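Local coordinates for HRDC domain-containing protein (Bifidobacterium adolescentis ATCC 15703, PDB 3CYM) that probably acts as a 3'-5' exonuclease on nucleic acids, pairing a ribonuclease D-like nuclease domain with HRDC-type domains, at residues A[42-46]-A[172-177]; A[57-62]-A[107-113]; A[95-101]-A[116-122]; A[138-143]-A[178-183]. One frame throughout, in Å; residues are numbered along the deposited sequence.

Contact 1: A[42-46]-A[172-177]; sequences AADAE and DVELLI. With NA (sodium ion), chain B; NA (sodium ion), chain C.
Asp44 and Asp172 bind one sodium ion as neighbouring ligands, through OD2 of Asp44 at 2.7 Å and OD2 of Asp172 at 2.5 Å. Glu46 completes the protein share through OE2, and three waters fill the remaining positions. The two aspartate oxygens lie 3.4 Å apart, Asp44 OD2 to Asp172 OD2, a closeness of two acceptors that the shared cation probably offsets; the two carboxylate planes are turned 41° against each other. With CG of Asp44 trans to its backbone N (chi1 -152°), OD1 reaches a second sodium ion, whose other four ligands are waters. This watery metal side contrasts with the dry end at Ala42, whose CB sits 3.3 Å from Val173 O and 3.7 Å from Leu176 CB. Val173 CG1 rests on Asp44 CB at 3.7 Å, and Leu176 CD1 on Ala43 O. Three acidic ligands on one cation, with Asp44 bridging to a second, are consistent with the metal site of DEDD-type exonucleases, so the sodium ions may occupy positions of catalytic metals. Lys149 pairs with Asp172 OD1, and Gln61 NE2 donates to Glu46 OE2. Strand 40-47 runs here between strands 57-65 and 95-98, while Leu135 of helix 135-143 packs against Asp172 and Leu176.

Contact 2: A[57-62]-A[107-113]; sequences DWLVQF and GFDELGM
Met113 and Phe62 make a Met-aromatic contact where helix 101-111, closed by a Schellman motif at Gly112, packs on strand 57-65 of the nuclease-domain sheet. The sulfur SD of Met113 lies 3.7 Å from CZ of Phe62, at the ring edge and 76° off its normal. Phe108 reaches out from the helix so that Val60 CG2 meets its ring edge, in plane, 3.8 Å from CE2. The Phe62 and Phe108 rings meet obliquely, with planes 34° apart and centroids separated by 6.0 Å. The same methyl, Val60 CG2, also meets Leu111 CD1 at 4.2 Å. At the corner of the chain the contact turns polar: Asp57 OD2 lies 3.8 Å from Gly107 C, and a water accepts from Asp57 N while donating weakly to Gly107 O. Trp96 meets Phe108 edge-to-face, and Trp84 of helix 84-91 touches Val60, Leu111 and Met113. Direct contact thus rests on apolar and sulfur-aromatic packing, which depends on fit of shape and not on polar pairing; the water bridge between the backbones is weak on its Gly107 side.

Contact 3: A[95-101]-A[116-122]; sequences VWILHDS and QRLFDTE
Asp120 grips the turn after strand 95-98 with both carboxylate oxygens. OD2 accepts from Ser101 N and Ser101 OG, each at 2.8 Å and both from the same face of the carboxylate plane. OD1 takes Asp100 N at 2.8 Å on its syn side and Glu122 N on its anti side, the two coming from opposite faces. The bond from Glu122 N makes Asp120 the N-cap of helix 121-127, so one side chain ties the turn to a helix start. Nearby, His99 ND1 and Thr121 OG1 share a hydrogen bond of 2.9 Å at the ring edge, while His99 NE2 is held by Phe133 O. Strands 95-98 and 117-120 lie side by side in parallel register, joined by helix 101-111 as a beta-alpha-beta unit. Phe119 N donates to Trp96 O at 2.8 Å and 170°; Trp96 N to Arg117 O, Leu98 N to Phe119 O and Thr121 N to Leu98 O continue the pairing. Glu122 CB sits over the His99 ring face, 3.8 Å from its centroid, a CH-pi contact. On the face shared with Trp96, Leu118 CD2 packs 3.5 Å from Ser101 OG. On the face of Val95 and Ile97, Val95 CG1 touches Phe119 CB, and Val95 CG2 lies over the guanidinium of Arg117, whose NE is bound to Asp93 O.

Contact 4: A[138-143]-A[178-183]; sequences VTEHFL and ELETKM
Met183 N donates to Leu179 O at 2.9 Å, and Leu143 N bonds Thr139 O at the same length; these backbone bonds lie within the two helices, whose side chains meet across the contact. Between helices 135-143 and 176-190 the contact itself is apolar. Leu179 is a knob in a hole formed by Val138, Thr139, Phe142 and Leu143: its CD2 branch goes deepest, 3.9 Å from Thr139 CA and 4.0 Å from both Phe142 CB and Leu143 CD1, and both CD1 and CD2 touch Val138 CG1. The side chains of Val138 and Leu143 each cross that of Leu179 at about a right angle. Met183 covers one face of the Phe142 ring. Its CG stands almost exactly on the ring normal, 3.9 Å from the centroid, in a CH-pi contact, and its SD lies farther off above the same face as a Met-aromatic contact. Turned at chi3 (78°), the chain of Met183 brings its CE back to Phe142 CE1. Over the opposite face of the Phe142 ring stands ND1 of the neighbouring His141. Toward solvent, Leu143 CD2 packs 3.8 Å from the aliphatic CG of Lys182, and Glu178 pairs through OE2 with Arg14. The short helical segments cross at 58° with their axes 10.0 Å apart at closest approach. Ala125 of helix 121-127 touches Val138 and Met183, with Thr121 against Leu179; on the sheet side, Glu180 and Met183 touch Phe119 of strand 117-120.

In the fold
Contacts 1, 2 and 3 all reach the same mixed sheet, whereas contact 4 joins two helices and is partly open to solvent. Contacts 1 and 2 are buried: one gathers acidic ligands and water around metal ions, the other relies on aromatic and sulfur packing. Contact 3, partly buried, has the densest hydrogen bonding. Ile97 connects it to contact 1, accepting from Ala43 N and packing on Leu176, while Trp96 leans on Phe62, Phe108 and Met113 of contact 2. Helix 176-190 serves both contacts 1 and 4, and Met183 CE reaches Thr121 O of contact 3. Contacts 2 and 4 do not touch, their nearest atoms being about 11 Å apart.

Contact 1: A[42-46]-A[172-177]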
# COMPACT_ATOMS: atom_id res chain seq x y z
N ALA A 42 -12.66 -11.60 -10.02
CA ALA A 42 -12.58 -10.21 -9.55
C ALA A 42 -12.33 -10.23 -8.05
O ALA A 42 -13.07 -10.89 -7.32
CB ALA A 42 -13.88 -9.48 -9.87
N ALA A 43 -11.30 -9.53 -7.59
CA ALA A 43 -10.92 -9.52 -6.17
C ALA A 43 -10.66 -8.13 -5.60
O ALA A 43 -10.29 -7.21 -6.33
CB ALA A 43 -9.73 -10.42 -5.93
N ASP A 44 -10.86 -8.00 -4.29
CA ASP A 44 -10.50 -6.78 -3.53
C ASP A 44 -10.49 -7.07 -2.03
O ASP A 44 -10.90 -8.15 -1.60
CB ASP A 44 -11.48 -5.64 -3.84
CG ASP A 44 -10.86 -4.28 -3.67
OD1 ASP A 44 -9.64 -4.20 -3.42
OD2 ASP A 44 -11.57 -3.27 -3.78
N ALA A 45 -10.04 -6.10 -1.24
CA ALA A 45 -10.04 -6.22 0.22
C ALA A 45 -10.16 -4.86 0.87
O ALA A 45 -9.66 -3.86 0.36
CB ALA A 45 -8.78 -6.91 0.70
N GLU A 46 -10.82 -4.84 2.02
CA GLU A 46 -10.91 -3.62 2.82
C GLU A 46 -10.14 -3.76 4.12
O GLU A 46 -10.11 -4.83 4.73
CB GLU A 46 -12.37 -3.27 3.11
CG GLU A 46 -13.26 -3.07 1.87
CD GLU A 46 -12.69 -2.10 0.85
OE1 GLU A 46 -12.24 -1.01 1.22
OE2 GLU A 46 -12.69 -2.43 -0.36
N ASP A 172 -16.84 -2.35 -5.83
CA ASP A 172 -15.41 -2.40 -6.12
C ASP A 172 -14.90 -3.66 -6.86
O ASP A 172 -13.83 -3.62 -7.47
CB ASP A 172 -14.60 -2.17 -4.85
CG ASP A 172 -14.21 -0.72 -4.67
OD1 ASP A 172 -14.67 0.15 -5.44
OD2 ASP A 172 -13.41 -0.45 -3.74
N VAL A 173 -15.65 -4.76 -6.80
CA VAL A 173 -15.37 -5.96 -7.61
C VAL A 173 -16.36 -6.18 -8.76
O VAL A 173 -16.11 -7.02 -9.62
CB VAL A 173 -15.30 -7.26 -6.77
CG1 VAL A 173 -14.16 -7.20 -5.80
CG2 VAL A 173 -16.62 -7.53 -6.06
N GLU A 174 -17.45 -5.42 -8.76
CA GLU A 174 -18.56 -5.53 -9.72
C GLU A 174 -18.19 -5.42 -11.21
O GLU A 174 -18.82 -6.08 -12.05
CB GLU A 174 -19.66 -4.51 -9.34
CG GLU A 174 -20.81 -4.23 -10.34
CD GLU A 174 -21.80 -5.39 -10.51
OE1 GLU A 174 -21.64 -6.44 -9.85
OE2 GLU A 174 -22.75 -5.25 -11.32
N LEU A 175 -17.18 -4.63 -11.53
CA LEU A 175 -16.85 -4.35 -12.94
C LEU A 175 -15.48 -4.81 -13.39
O LEU A 175 -15.08 -4.54 -14.52
CB LEU A 175 -17.02 -2.85 -13.24
CG LEU A 175 -18.42 -2.27 -12.99
CD1 LEU A 175 -18.38 -0.76 -13.00
CD2 LEU A 175 -19.43 -2.81 -13.99
N LEU A 176 -14.76 -5.51 -12.52
CA LEU A 176 -13.39 -5.92 -12.81
C LEU A 176 -13.22 -6.95 -13.94
O LEU A 176 -12.24 -6.88 -14.68
CB LEU A 176 -12.68 -6.40 -11.54
CG LEU A 176 -12.44 -5.39 -10.42
CD1 LEU A 176 -11.60 -6.01 -9.33
CD2 LEU A 176 -11.77 -4.11 -10.94
N ILE A 177 -14.15 -7.89 -14.09
CA ILE A 177 -14.02 -8.84 -15.20
C ILE A 177 -14.27 -8.16 -16.55
O ILE A 177 -13.59 -8.48 -17.53
CB ILE A 177 -14.78 -10.21 -14.98
CG1 ILE A 177 -16.20 -10.20 -15.54
CG2 ILE A 177 -14.76 -10.69 -13.51
CD1 ILE A 177 -16.31 -10.91 -16.85
NA NA B . -11.49 -1.05 -2.31
NA NA C . -7.78 -2.27 -2.78
O HOH W 1 -11.19 -3.10 -6.68
O HOH W 2 -9.65 -1.58 -0.94
O HOH W 3 -11.57 0.96 -0.86
O HOH W 4 -9.62 -0.98 -3.75
O HOH W 5 -7.65 -3.60 -5.00
O HOH W 6 -5.69 -1.74 -3.86

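Contact 2: A[57-62]-A[107-113]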
# COMPACT_ATOMS: atom_id res chain seq x y z
N ASP A 57 -6.95 -7.42 6.81
CA ASP A 57 -8.19 -7.28 6.08
C ASP A 57 -9.38 -7.51 7.02
O ASP A 57 -9.44 -8.52 7.72
CB ASP A 57 -8.23 -8.25 4.89
CG ASP A 57 -7.17 -7.95 3.84
OD1 ASP A 57 -6.64 -6.81 3.79
OD2 ASP A 57 -6.86 -8.86 3.03
N TRP A 58 -10.30 -6.56 7.02
CA TRP A 58 -11.55 -6.69 7.75
C TRP A 58 -12.71 -7.04 6.83
O TRP A 58 -13.85 -7.24 7.27
CB TRP A 58 -11.81 -5.41 8.55
CG TRP A 58 -10.96 -5.38 9.78
CD1 TRP A 58 -9.70 -4.86 9.90
CD2 TRP A 58 -11.28 -5.95 11.05
NE1 TRP A 58 -9.23 -5.05 11.17
CE2 TRP A 58 -10.18 -5.71 11.91
CE3 TRP A 58 -12.40 -6.62 11.56
CZ2 TRP A 58 -10.16 -6.11 13.23
CZ3 TRP A 58 -12.38 -7.02 12.88
CH2 TRP A 58 -11.27 -6.78 13.71
N LEU A 59 -12.41 -7.10 5.54
CA LEU A 59 -13.34 -7.58 4.52
C LEU A 59 -12.57 -8.03 3.29
O LEU A 59 -11.49 -7.51 3.00
CB LEU A 59 -14.38 -6.51 4.15
CG LEU A 59 -15.56 -6.93 3.26
CD1 LEU A 59 -16.43 -8.02 3.88
CD2 LEU A 59 -16.40 -5.74 2.92
N VAL A 60 -13.13 -9.00 2.58
CA VAL A 60 -12.53 -9.56 1.40
C VAL A 60 -13.67 -9.75 0.38
O VAL A 60 -14.72 -10.28 0.71
CB VAL A 60 -11.76 -10.86 1.78
CG1 VAL A 60 -11.91 -11.90 0.77
CG2 VAL A 60 -10.28 -10.56 2.05
N GLN A 61 -13.47 -9.25 -0.84
CA GLN A 61 -14.55 -9.18 -1.84
C GLN A 61 -14.18 -9.94 -3.09
O GLN A 61 -13.10 -9.75 -3.64
CB GLN A 61 -14.87 -7.73 -2.23
CG GLN A 61 -15.18 -6.78 -1.09
CD GLN A 61 -14.11 -5.74 -0.89
OE1 GLN A 61 -13.27 -5.87 -0.01
NE2 GLN A 61 -14.11 -4.71 -1.72
N PHE A 62 -15.10 -10.80 -3.54
CA PHE A 62 -14.91 -11.59 -4.75
C PHE A 62 -16.10 -11.56 -5.67
O PHE A 62 -17.23 -11.37 -5.24
CB PHE A 62 -14.56 -13.04 -4.40
CG PHE A 62 -13.27 -13.18 -3.68
CD1 PHE A 62 -12.07 -12.81 -4.30
CD2 PHE A 62 -13.24 -13.64 -2.37
CE1 PHE A 62 -10.86 -12.92 -3.62
CE2 PHE A 62 -12.03 -13.75 -1.70
CZ PHE A 62 -10.84 -13.38 -2.33
N GLY A 107 -2.03 -9.28 2.14
CA GLY A 107 -3.12 -9.70 3.00
C GLY A 107 -3.76 -11.01 2.57
O GLY A 107 -4.09 -11.83 3.42
N PHE A 108 -3.92 -11.19 1.26
CA PHE A 108 -4.40 -12.46 0.69
C PHE A 108 -3.45 -13.61 0.99
O PHE A 108 -3.88 -14.69 1.38
CB PHE A 108 -4.59 -12.36 -0.83
CG PHE A 108 -5.74 -11.49 -1.27
CD1 PHE A 108 -5.73 -10.89 -2.52
CD2 PHE A 108 -6.84 -11.26 -0.44
CE1 PHE A 108 -6.78 -10.09 -2.93
CE2 PHE A 108 -7.90 -10.47 -0.86
CZ PHE A 108 -7.87 -9.89 -2.10
N ASP A 109 -2.15 -13.36 0.79
CA ASP A 109 -1.09 -14.31 1.16
C ASP A 109 -1.15 -14.68 2.64
O ASP A 109 -1.04 -15.86 3.01
CB ASP A 109 0.28 -13.73 0.82
CG ASP A 109 1.42 -14.62 1.26
OD1 ASP A 109 2.14 -14.25 2.21
OD2 ASP A 109 1.57 -15.70 0.65
N GLU A 110 -1.37 -13.68 3.49
CA GLU A 110 -1.46 -13.91 4.93
C GLU A 110 -2.68 -14.70 5.39
O GLU A 110 -2.63 -15.34 6.43
CB GLU A 110 -1.32 -12.60 5.71
CG GLU A 110 0.13 -12.15 5.82
CD GLU A 110 0.46 -11.48 7.14
OE1 GLU A 110 1.63 -11.57 7.57
OE2 GLU A 110 -0.45 -10.88 7.75
N LEU A 111 -3.75 -14.69 4.61
CA LEU A 111 -4.90 -15.55 4.90
C LEU A 111 -4.71 -16.97 4.37
O LEU A 111 -5.44 -17.89 4.74
CB LEU A 111 -6.21 -14.91 4.38
CG LEU A 111 -6.71 -13.72 5.21
CD1 LEU A 111 -7.58 -12.77 4.39
CD2 LEU A 111 -7.45 -14.16 6.46
N GLY A 112 -3.70 -17.15 3.51
CA GLY A 112 -3.38 -18.46 2.96
C GLY A 112 -3.90 -18.67 1.55
O GLY A 112 -3.90 -19.80 1.05
N MET A 113 -4.35 -17.59 0.92
CA MET A 113 -4.79 -17.65 -0.47
C MET A 113 -3.57 -17.74 -1.40
O MET A 113 -2.49 -17.25 -1.07
CB MET A 113 -5.67 -16.45 -0.83
CG MET A 113 -7.10 -16.57 -0.34
SD MET A 113 -8.03 -15.03 -0.49
CE MET A 113 -7.72 -14.30 1.09
O HOH W 7 -5.22 -9.98 6.05

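Contact 3: A[95-101]-A[116-122]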
# COMPACT_ATOMS: atom_id res chain seq x y z
N VAL A 95 -7.45 -16.43 -13.15
CA VAL A 95 -6.83 -15.12 -13.13
C VAL A 95 -7.51 -14.26 -12.07
O VAL A 95 -8.72 -14.10 -12.07
CB VAL A 95 -6.92 -14.45 -14.54
CG1 VAL A 95 -6.37 -13.02 -14.50
CG2 VAL A 95 -6.17 -15.27 -15.58
N TRP A 96 -6.73 -13.72 -11.16
CA TRP A 96 -7.24 -12.76 -10.20
C TRP A 96 -7.13 -11.36 -10.81
O TRP A 96 -6.07 -10.98 -11.31
CB TRP A 96 -6.45 -12.84 -8.90
CG TRP A 96 -6.66 -14.11 -8.11
CD1 TRP A 96 -6.61 -15.39 -8.58
CD2 TRP A 96 -6.91 -14.21 -6.70
NE1 TRP A 96 -6.83 -16.28 -7.56
CE2 TRP A 96 -7.02 -15.59 -6.39
CE3 TRP A 96 -7.05 -13.28 -5.67
CZ2 TRP A 96 -7.27 -16.05 -5.10
CZ3 TRP A 96 -7.29 -13.74 -4.38
CH2 TRP A 96 -7.39 -15.11 -4.11
N ILE A 97 -8.23 -10.62 -10.80
CA ILE A 97 -8.22 -9.22 -11.21
C ILE A 97 -8.20 -8.34 -9.97
O ILE A 97 -9.11 -8.41 -9.12
CB ILE A 97 -9.43 -8.84 -12.10
CG1 ILE A 97 -9.65 -9.86 -13.20
CG2 ILE A 97 -9.21 -7.48 -12.72
CD1 ILE A 97 -11.08 -9.90 -13.62
N LEU A 98 -7.15 -7.54 -9.87
CA LEU A 98 -6.95 -6.63 -8.76
C LEU A 98 -6.58 -5.27 -9.33
O LEU A 98 -5.94 -5.19 -10.38
CB LEU A 98 -5.82 -7.13 -7.86
CG LEU A 98 -6.10 -8.17 -6.75
CD1 LEU A 98 -6.25 -9.57 -7.28
CD2 LEU A 98 -4.98 -8.15 -5.72
N HIS A 99 -7.02 -4.20 -8.67
CA HIS A 99 -6.62 -2.85 -9.03
C HIS A 99 -5.56 -2.44 -8.02
O HIS A 99 -5.87 -2.30 -6.84
CB HIS A 99 -7.81 -1.89 -8.98
CG HIS A 99 -7.53 -0.55 -9.59
ND1 HIS A 99 -7.65 -0.31 -10.94
CD2 HIS A 99 -7.12 0.62 -9.03
CE1 HIS A 99 -7.33 0.95 -11.19
NE2 HIS A 99 -7.01 1.53 -10.05
N ASP A 100 -4.32 -2.27 -8.50
CA ASP A 100 -3.14 -2.03 -7.65
C ASP A 100 -2.93 -3.22 -6.71
O ASP A 100 -3.22 -3.16 -5.51
CB ASP A 100 -3.24 -0.68 -6.90
CG ASP A 100 -1.97 -0.33 -6.11
OD1 ASP A 100 -0.90 -0.94 -6.34
OD2 ASP A 100 -2.05 0.57 -5.26
N SER A 101 -2.41 -4.29 -7.30
CA SER A 101 -2.30 -5.59 -6.64
C SER A 101 -1.31 -5.63 -5.48
O SER A 101 -1.41 -6.50 -4.62
CB SER A 101 -1.95 -6.67 -7.66
OG SER A 101 -0.65 -6.47 -8.19
N GLN A 116 -2.71 -17.64 -8.69
CA GLN A 116 -1.74 -18.26 -9.60
C GLN A 116 -1.49 -17.45 -10.86
O GLN A 116 -0.49 -17.65 -11.54
CB GLN A 116 -2.17 -19.68 -9.95
CG GLN A 116 -2.00 -20.66 -8.81
CD GLN A 116 -2.13 -22.09 -9.26
OE1 GLN A 116 -3.06 -22.80 -8.86
NE2 GLN A 116 -1.20 -22.54 -10.10
N ARG A 117 -2.43 -16.56 -11.16
CA ARG A 117 -2.34 -15.65 -12.30
C ARG A 117 -2.94 -14.30 -11.88
O ARG A 117 -3.78 -14.23 -10.98
CB ARG A 117 -3.07 -16.22 -13.52
CG ARG A 117 -2.30 -17.32 -14.26
CD ARG A 117 -2.95 -17.77 -15.56
NE ARG A 117 -4.24 -18.42 -15.34
CZ ARG A 117 -5.07 -18.81 -16.31
NH1 ARG A 117 -6.22 -19.39 -16.01
NH2 ARG A 117 -4.74 -18.62 -17.59
N LEU A 118 -2.49 -13.23 -12.54
CA LEU A 118 -2.91 -11.88 -12.19
C LEU A 118 -3.17 -11.02 -13.41
O LEU A 118 -2.44 -11.10 -14.39
CB LEU A 118 -1.84 -11.20 -11.33
CG LEU A 118 -2.08 -9.82 -10.74
CD1 LEU A 118 -3.15 -9.88 -9.66
CD2 LEU A 118 -0.78 -9.30 -10.18
N PHE A 119 -4.23 -10.23 -13.35
CA PHE A 119 -4.38 -9.07 -14.22
C PHE A 119 -4.55 -7.87 -13.31
O PHE A 119 -5.54 -7.77 -12.59
CB PHE A 119 -5.57 -9.20 -15.16
CG PHE A 119 -5.62 -8.12 -16.21
CD1 PHE A 119 -5.08 -8.33 -17.46
CD2 PHE A 119 -6.21 -6.89 -15.94
CE1 PHE A 119 -5.11 -7.32 -18.43
CE2 PHE A 119 -6.25 -5.88 -16.90
CZ PHE A 119 -5.70 -6.10 -18.14
N ASP A 120 -3.57 -6.97 -13.34
CA ASP A 120 -3.65 -5.75 -12.54
C ASP A 120 -4.22 -4.61 -13.40
O ASP A 120 -3.56 -4.14 -14.33
CB ASP A 120 -2.28 -5.41 -11.95
CG ASP A 120 -2.34 -4.39 -10.82
OD1 ASP A 120 -3.21 -3.48 -10.81
OD2 ASP A 120 -1.48 -4.47 -9.93
N THR A 121 -5.44 -4.17 -13.08
CA THR A 121 -6.09 -3.12 -13.87
C THR A 121 -5.44 -1.75 -13.67
O THR A 121 -5.60 -0.87 -14.51
CB THR A 121 -7.62 -3.01 -13.60
OG1 THR A 121 -7.87 -2.87 -12.20
CG2 THR A 121 -8.37 -4.21 -14.14
N GLU A 122 -4.73 -1.55 -12.56
CA GLU A 122 -4.01 -0.30 -12.38
C GLU A 122 -2.76 -0.32 -13.23
O GLU A 122 -2.51 0.63 -13.96
CB GLU A 122 -3.67 -0.01 -10.91
CG GLU A 122 -2.85 1.28 -10.74
CD GLU A 122 -2.97 1.93 -9.38
OE1 GLU A 122 -1.94 2.03 -8.69
OE2 GLU A 122 -4.08 2.36 -9.01
O HOH W 8 -5.53 -18.40 -9.22

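Contact 4: A[138-143]-A[178-183]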
# COMPACT_ATOMS: atom_id res chain seq x y z
N VAL A 138 -10.67 4.78 -14.21
CA VAL A 138 -10.43 3.66 -15.13
C VAL A 138 -11.73 3.02 -15.64
O VAL A 138 -11.86 2.75 -16.84
CB VAL A 138 -9.46 2.60 -14.51
CG1 VAL A 138 -9.44 1.29 -15.31
CG2 VAL A 138 -8.06 3.16 -14.40
N THR A 139 -12.69 2.77 -14.75
CA THR A 139 -13.97 2.18 -15.21
C THR A 139 -14.83 3.17 -16.00
O THR A 139 -15.61 2.76 -16.85
CB THR A 139 -14.80 1.47 -14.09
OG1 THR A 139 -16.15 1.29 -14.55
CG2 THR A 139 -14.85 2.27 -12.83
N GLU A 140 -14.69 4.47 -15.72
CA GLU A 140 -15.40 5.49 -16.51
C GLU A 140 -14.81 5.60 -17.92
O GLU A 140 -15.55 5.75 -18.90
CB GLU A 140 -15.37 6.85 -15.81
CG GLU A 140 -16.40 7.83 -16.37
CD GLU A 140 -16.45 9.15 -15.62
OE1 GLU A 140 -16.12 10.19 -16.23
OE2 GLU A 140 -16.85 9.16 -14.43
N HIS A 141 -13.49 5.50 -18.01
CA HIS A 141 -12.79 5.56 -19.29
C HIS A 141 -13.17 4.40 -20.21
O HIS A 141 -13.47 4.61 -21.37
CB HIS A 141 -11.27 5.60 -19.07
CG HIS A 141 -10.47 5.78 -20.33
ND1 HIS A 141 -9.98 4.71 -21.05
CD2 HIS A 141 -10.06 6.89 -20.98
CE1 HIS A 141 -9.31 5.16 -22.09
NE2 HIS A 141 -9.35 6.48 -22.08
N PHE A 142 -13.22 3.19 -19.66
CA PHE A 142 -13.37 1.98 -20.47
C PHE A 142 -14.80 1.45 -20.58
O PHE A 142 -15.14 0.80 -21.58
CB PHE A 142 -12.44 0.89 -19.95
CG PHE A 142 -10.98 1.17 -20.19
CD1 PHE A 142 -10.20 1.76 -19.21
CD2 PHE A 142 -10.38 0.83 -21.40
CE1 PHE A 142 -8.85 2.02 -19.42
CE2 PHE A 142 -9.03 1.09 -21.63
CZ PHE A 142 -8.27 1.68 -20.63
N LEU A 143 -15.63 1.71 -19.57
CA LEU A 143 -16.97 1.13 -19.52
C LEU A 143 -18.05 2.21 -19.55
O LEU A 143 -19.23 1.91 -19.75
CB LEU A 143 -17.13 0.22 -18.29
CG LEU A 143 -16.04 -0.84 -18.03
CD1 LEU A 143 -16.30 -1.65 -16.76
CD2 LEU A 143 -15.85 -1.79 -19.24
N GLU A 178 -15.20 -7.21 -16.58
CA GLU A 178 -15.48 -6.42 -17.78
C GLU A 178 -14.35 -5.43 -18.07
O GLU A 178 -14.07 -5.14 -19.24
CB GLU A 178 -16.82 -5.68 -17.67
CG GLU A 178 -18.04 -6.58 -17.68
CD GLU A 178 -18.55 -6.92 -16.29
OE1 GLU A 178 -17.83 -6.69 -15.30
OE2 GLU A 178 -19.69 -7.42 -16.20
N LEU A 179 -13.72 -4.92 -17.02
CA LEU A 179 -12.54 -4.07 -17.16
C LEU A 179 -11.41 -4.81 -17.85
O LEU A 179 -10.90 -4.33 -18.86
CB LEU A 179 -12.04 -3.56 -15.81
CG LEU A 179 -12.46 -2.17 -15.34
CD1 LEU A 179 -11.60 -1.81 -14.13
CD2 LEU A 179 -12.34 -1.12 -16.45
N GLU A 180 -11.05 -5.98 -17.31
CA GLU A 180 -9.99 -6.83 -17.86
C GLU A 180 -10.17 -7.09 -19.36
O GLU A 180 -9.21 -6.97 -20.11
CB GLU A 180 -9.91 -8.17 -17.10
CG GLU A 180 -9.10 -9.23 -17.87
CD GLU A 180 -9.01 -10.59 -17.21
OE1 GLU A 180 -7.92 -11.21 -17.31
OE2 GLU A 180 -9.99 -11.06 -16.61
N THR A 181 -11.40 -7.42 -19.76
CA THR A 181 -11.75 -7.73 -21.15
C THR A 181 -11.43 -6.57 -22.10
O THR A 181 -10.68 -6.75 -23.06
CB THR A 181 -13.24 -8.18 -21.28
OG1 THR A 181 -13.49 -9.27 -20.39
CG2 THR A 181 -13.56 -8.62 -22.70
N LYS A 182 -11.99 -5.39 -21.81
CA LYS A 182 -11.71 -4.15 -22.57
C LYS A 182 -10.23 -3.76 -22.56
O LYS A 182 -9.70 -3.35 -23.59
CB LYS A 182 -12.52 -2.97 -22.01
CG LYS A 182 -14.01 -3.00 -22.34
CD LYS A 182 -14.32 -2.51 -23.75
CE LYS A 182 -15.82 -2.54 -24.05
NZ LYS A 182 -16.34 -3.93 -24.22
N MET A 183 -9.59 -3.88 -21.40
CA MET A 183 -8.20 -3.46 -21.24
C MET A 183 -7.20 -4.41 -21.91
O MET A 183 -6.14 -3.96 -22.35
CB MET A 183 -7.85 -3.23 -19.77
CG MET A 183 -8.66 -2.12 -19.06
SD MET A 183 -8.13 -1.87 -17.35
CE MET A 183 -6.69 -0.93 -17.71